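BlEst2 (Bacillus licheniformis, PDB 6WPX) probably hydrolyses ester bonds as a lipase or esterase, and is seen here in its propeptide form, in which the C-terminal domain has an autoinhibitory effect. Local coordinates at residues K89-N94 / S125-I130; G121-Q126 / G182-F187. One frame throughout, in Å; residues are numbered along the deposited sequence.

Contact 1: residues K89-N94 / S125-I130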
# COMPACT_ATOMS: atom_id res chain seq x y z
N LYS A 89 7.50 2.41 13.38
CA LYS A 89 6.62 3.31 14.17
C LYS A 89 5.74 4.16 13.26
O LYS A 89 6.06 4.29 12.10
CB LYS A 89 7.40 4.14 15.19
CG LYS A 89 8.32 3.35 16.10
CD LYS A 89 7.58 2.51 17.11
CE LYS A 89 8.49 1.92 18.16
NZ LYS A 89 8.90 2.94 19.16
N ASP A 90 4.73 4.79 13.83
CA ASP A 90 3.77 5.63 13.07
C ASP A 90 4.35 7.01 12.68
O ASP A 90 5.44 7.32 13.06
CB ASP A 90 2.38 5.65 13.71
CG ASP A 90 2.24 6.52 14.95
OD1 ASP A 90 3.15 7.27 15.22
OD2 ASP A 90 1.20 6.46 15.58
N MET A 91 3.56 7.78 11.94
CA MET A 91 3.96 9.12 11.43
C MET A 91 4.05 10.11 12.59
O MET A 91 4.73 11.12 12.44
CB MET A 91 3.02 9.63 10.33
CG MET A 91 1.66 10.08 10.78
SD MET A 91 0.48 8.77 11.13
CE MET A 91 -0.05 8.34 9.48
N GLN A 92 3.38 9.82 13.71
CA GLN A 92 3.45 10.70 14.88
C GLN A 92 4.84 10.60 15.53
O GLN A 92 5.49 11.61 15.73
CB GLN A 92 2.31 10.40 15.87
CG GLN A 92 2.30 11.36 17.08
CD GLN A 92 1.05 11.29 17.93
OE1 GLN A 92 0.49 10.22 18.19
NE2 GLN A 92 0.61 12.43 18.42
N ASP A 93 5.29 9.37 15.85
CA ASP A 93 6.61 9.14 16.46
C ASP A 93 7.69 9.51 15.48
O ASP A 93 8.67 10.15 15.87
CB ASP A 93 6.78 7.69 16.89
CG ASP A 93 5.84 7.27 18.00
OD1 ASP A 93 5.44 8.14 18.81
OD2 ASP A 93 5.54 6.08 18.10
N ASN A 94 7.52 9.15 14.21
CA ASN A 94 8.49 9.51 13.18
C ASN A 94 8.52 11.00 12.89
O ASN A 94 9.60 11.56 12.75
CB ASN A 94 8.32 8.67 11.93
CG ASN A 94 9.08 7.38 12.03
OD1 ASN A 94 9.71 7.10 13.06
ND2 ASN A 94 9.08 6.58 10.98
N SER A 125 7.30 13.02 7.03
CA SER A 125 7.75 14.36 6.67
C SER A 125 6.69 15.39 6.92
O SER A 125 6.98 16.41 7.55
CB SER A 125 8.22 14.40 5.22
OG SER A 125 9.42 13.65 5.14
N GLN A 126 5.46 15.13 6.45
CA GLN A 126 4.33 16.06 6.65
C GLN A 126 4.00 16.20 8.08
O GLN A 126 3.72 17.30 8.52
CB GLN A 126 3.08 15.60 5.91
CG GLN A 126 2.95 16.16 4.54
CD GLN A 126 1.49 16.25 4.16
OE1 GLN A 126 0.73 15.29 4.33
NE2 GLN A 126 1.08 17.37 3.59
N SER A 127 4.01 15.08 8.81
CA SER A 127 3.75 15.09 10.24
C SER A 127 4.78 15.98 10.94
O SER A 127 4.40 16.81 11.75
CB SER A 127 3.79 13.68 10.81
OG SER A 127 3.74 13.73 12.22
N ALA A 128 6.09 15.81 10.61
CA ALA A 128 7.16 16.62 11.19
C ALA A 128 6.87 18.09 10.96
O ALA A 128 6.86 18.86 11.91
CB ALA A 128 8.52 16.26 10.57
N LEU A 129 6.57 18.47 9.72
CA LEU A 129 6.35 19.88 9.39
C LEU A 129 5.07 20.48 9.93
O LEU A 129 5.10 21.58 10.47
CB LEU A 129 6.41 20.06 7.87
CG LEU A 129 7.80 20.38 7.32
CD1 LEU A 129 8.73 19.22 7.45
CD2 LEU A 129 7.71 20.72 5.88
N ILE A 130 3.94 19.78 9.75
CA ILE A 130 2.64 20.31 10.13
C ILE A 130 2.31 20.09 11.62
O ILE A 130 1.97 21.04 12.30
CB ILE A 130 1.57 19.73 9.16
CG1 ILE A 130 1.78 20.33 7.73
CG2 ILE A 130 0.13 19.96 9.70
CD1 ILE A 130 1.15 19.61 6.57
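Ser-127, on helix 121-131, hands its hydroxyl to the backbone of Met-91, the first residue of helix 91-109. The side chain is short to follow. Ser-127 CB lies 3.2 Å from Met-91 O, with Met-91 CB and CG a little further off. One bond further on, OG is trans to the backbone N of its own residue (chi1 171°), and this turn carries it across to Met-91 O, to which it donates at 2.8 Å. The approach is bent: the C=O...OG angle is 126°, and the hydroxyl comes from above the carbonyl plane, 50° out of it, not along a lone pair. The same OG also brushes Gln-92 CA at 4.0 Å. Met-91 sets off toward the serine, but its chain bends at both later torsions: CG rests on Phe-187 of helix 181-191, while the sulphur and methyl swing away to Phe-183 and Met-184.

The turn that offers the carbonyl is itself held in place. Asp-90 sits at the N-cap of helix 91-109, with OD1 accepting from Asp-93 N at 3.1 Å, nearly along the C-O axis, and more weakly from Gln-92 N. Beyond the serine, Ala-128 continues the packing of the two helices against Leu-98 and Ala-99.

Between these segments, then, the polar tie is one serine-to-carbonyl bond in a largely buried place. Because the hydroxyl donates to a main-chain oxygen, this tie needs no charged group; next to it, Asp-124 adds a second link between the helices by accepting from Asn-94 ND2.

Contact 2: residues G121-Q126 / G182-F187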
# COMPACT_ATOMS: atom_id res chain seq x y z
N GLY A 121 8.02 7.67 4.45
CA GLY A 121 8.84 8.83 4.80
C GLY A 121 8.18 10.15 4.40
O GLY A 121 8.41 11.14 5.07
N GLY A 122 7.38 10.16 3.33
CA GLY A 122 6.67 11.37 2.88
C GLY A 122 5.58 11.79 3.85
O GLY A 122 5.29 12.99 3.98
N ILE A 123 4.97 10.81 4.54
CA ILE A 123 3.92 11.01 5.56
C ILE A 123 4.59 11.49 6.85
O ILE A 123 4.12 12.45 7.44
CB ILE A 123 3.05 9.75 5.80
CG1 ILE A 123 2.42 9.20 4.49
CG2 ILE A 123 1.95 10.05 6.85
CD1 ILE A 123 1.88 7.73 4.71
N ASP A 124 5.70 10.82 7.27
CA ASP A 124 6.47 11.22 8.46
C ASP A 124 6.93 12.67 8.27
O ASP A 124 6.97 13.45 9.22
CB ASP A 124 7.73 10.33 8.62
CG ASP A 124 7.48 8.85 8.78
OD1 ASP A 124 6.33 8.46 9.14
OD2 ASP A 124 8.45 8.07 8.63
N SER A 125 7.30 13.02 7.03
CA SER A 125 7.75 14.36 6.67
C SER A 125 6.69 15.39 6.92
O SER A 125 6.98 16.41 7.55
CB SER A 125 8.22 14.40 5.22
OG SER A 125 9.42 13.65 5.14
N GLN A 126 5.46 15.13 6.45
CA GLN A 126 4.33 16.06 6.65
C GLN A 126 4.00 16.20 8.08
O GLN A 126 3.72 17.30 8.52
CB GLN A 126 3.08 15.60 5.91
CG GLN A 126 2.95 16.16 4.54
CD GLN A 126 1.49 16.25 4.16
OE1 GLN A 126 0.73 15.29 4.33
NE2 GLN A 126 1.08 17.37 3.59
N GLY A 182 -8.16 3.85 5.82
CA GLY A 182 -9.09 4.47 6.75
C GLY A 182 -8.36 5.42 7.68
O GLY A 182 -8.81 6.54 7.92
N PHE A 183 -7.21 4.96 8.21
CA PHE A 183 -6.34 5.73 9.12
C PHE A 183 -5.77 6.93 8.36
O PHE A 183 -5.76 8.04 8.88
CB PHE A 183 -5.18 4.85 9.61
CG PHE A 183 -4.42 5.39 10.80
CD1 PHE A 183 -3.40 6.32 10.62
CD2 PHE A 183 -4.75 5.00 12.10
CE1 PHE A 183 -2.69 6.82 11.73
CE2 PHE A 183 -4.03 5.49 13.19
CZ PHE A 183 -3.00 6.39 13.00
N MET A 184 -5.30 6.71 7.12
CA MET A 184 -4.76 7.81 6.33
C MET A 184 -5.83 8.80 5.92
O MET A 184 -5.52 9.98 5.84
CB MET A 184 -3.95 7.30 5.13
CG MET A 184 -2.58 6.72 5.54
SD MET A 184 -1.55 7.84 6.52
CE MET A 184 -1.39 9.24 5.41
N LYS A 185 -7.11 8.36 5.75
CA LYS A 185 -8.20 9.30 5.42
C LYS A 185 -8.38 10.31 6.57
O LYS A 185 -8.52 11.50 6.33
CB LYS A 185 -9.51 8.56 5.12
CG LYS A 185 -10.70 9.47 4.75
CD LYS A 185 -10.70 9.89 3.30
CE LYS A 185 -11.82 10.83 2.93
NZ LYS A 185 -13.09 10.10 2.65
N SER A 186 -8.33 9.80 7.81
CA SER A 186 -8.41 10.60 9.03
C SER A 186 -7.16 11.50 9.13
O SER A 186 -7.30 12.69 9.39
CB SER A 186 -8.52 9.68 10.23
OG SER A 186 -8.45 10.38 11.46
N PHE A 187 -5.94 10.96 8.88
CA PHE A 187 -4.70 11.76 8.90
C PHE A 187 -4.83 12.90 7.88
O PHE A 187 -4.53 14.03 8.23
CB PHE A 187 -3.44 10.91 8.61
CG PHE A 187 -2.16 11.72 8.62
CD1 PHE A 187 -1.53 12.04 9.82
CD2 PHE A 187 -1.61 12.20 7.43
CE1 PHE A 187 -0.37 12.83 9.83
CE2 PHE A 187 -0.46 12.99 7.44
CZ PHE A 187 0.17 13.28 8.63
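This is a helix-to-helix contact in the alpha/beta-hydrolase fold: helix 121-131, which follows strand 113-118 directly as does the helix after the nucleophile elbow in this family, meets helix 181-191 through apolar side chains. The two segments run in roughly the same direction, their axes 13.0 Å apart at a crossing angle of 30°, so the gap is bridged by side chains alone.

Ile-123 does most of the bridging. Its CD1 and the CE methyl of Met-184 come together tip to tip at 3.7 Å, and Ile-123 CG2 touches the same methyl just as closely; the folds of the methionine at chi2 and chi3 bring CE to the isoleucine with the sulphur close behind. CG2, anti to the backbone N, in addition lies over a face of the Phe-187 ring, 4.2 Å from the centroid and 26° off the normal. This is a CH-pi contact, with Phe-187 CE2 as the nearest ring atom to CG2 at 3.8 Å. Cutting Ile-123 back to an alanine here would probably uncover part of that ring face, leaving it to Met-91, and take from the Met-184 methyl its contacts across the helices.

Gln-126, one turn on, reaches the ring from another side: its OE1 approaches the edge, near the ring plane, with amide and ring 61° apart. The amide's stronger partners lie beyond the segments, Arg-188 for OE1 and Tyr-243 for NE2.

Within helix 121-131 the first turn is reinforced. Gly-121 O takes the backbone N of Ser-125 and also its hydroxyl, from opposite faces of the carbonyl plane, with Ser-125 OG at 2.7 Å from Gly-121 O.

In the fold
Helix 121-131 serves both contacts, which share Ser-125 and Gln-126 and lie with centres about 8 Å apart on the same side of the chain's centre. Along the chain, helix 91-109 comes first, strand 113-118 and helix 121-131 follow, and helix 181-191 arrives much later. Contact 1 thus joins neighbouring helices of the alpha/beta-hydrolase core, while contact 2 brings in a later one. Two residues of helix 91-109 link them: Met-91, whose CE packs 3.4 Å from Met-184 SD, and Asn-94, whose ND2 probably bonds to Asp-124 OD2. Helix 181-191 also touches Ser-470, Phe-480 and Glu-481, so it is where these helices meet the C-terminal part of the propeptide form.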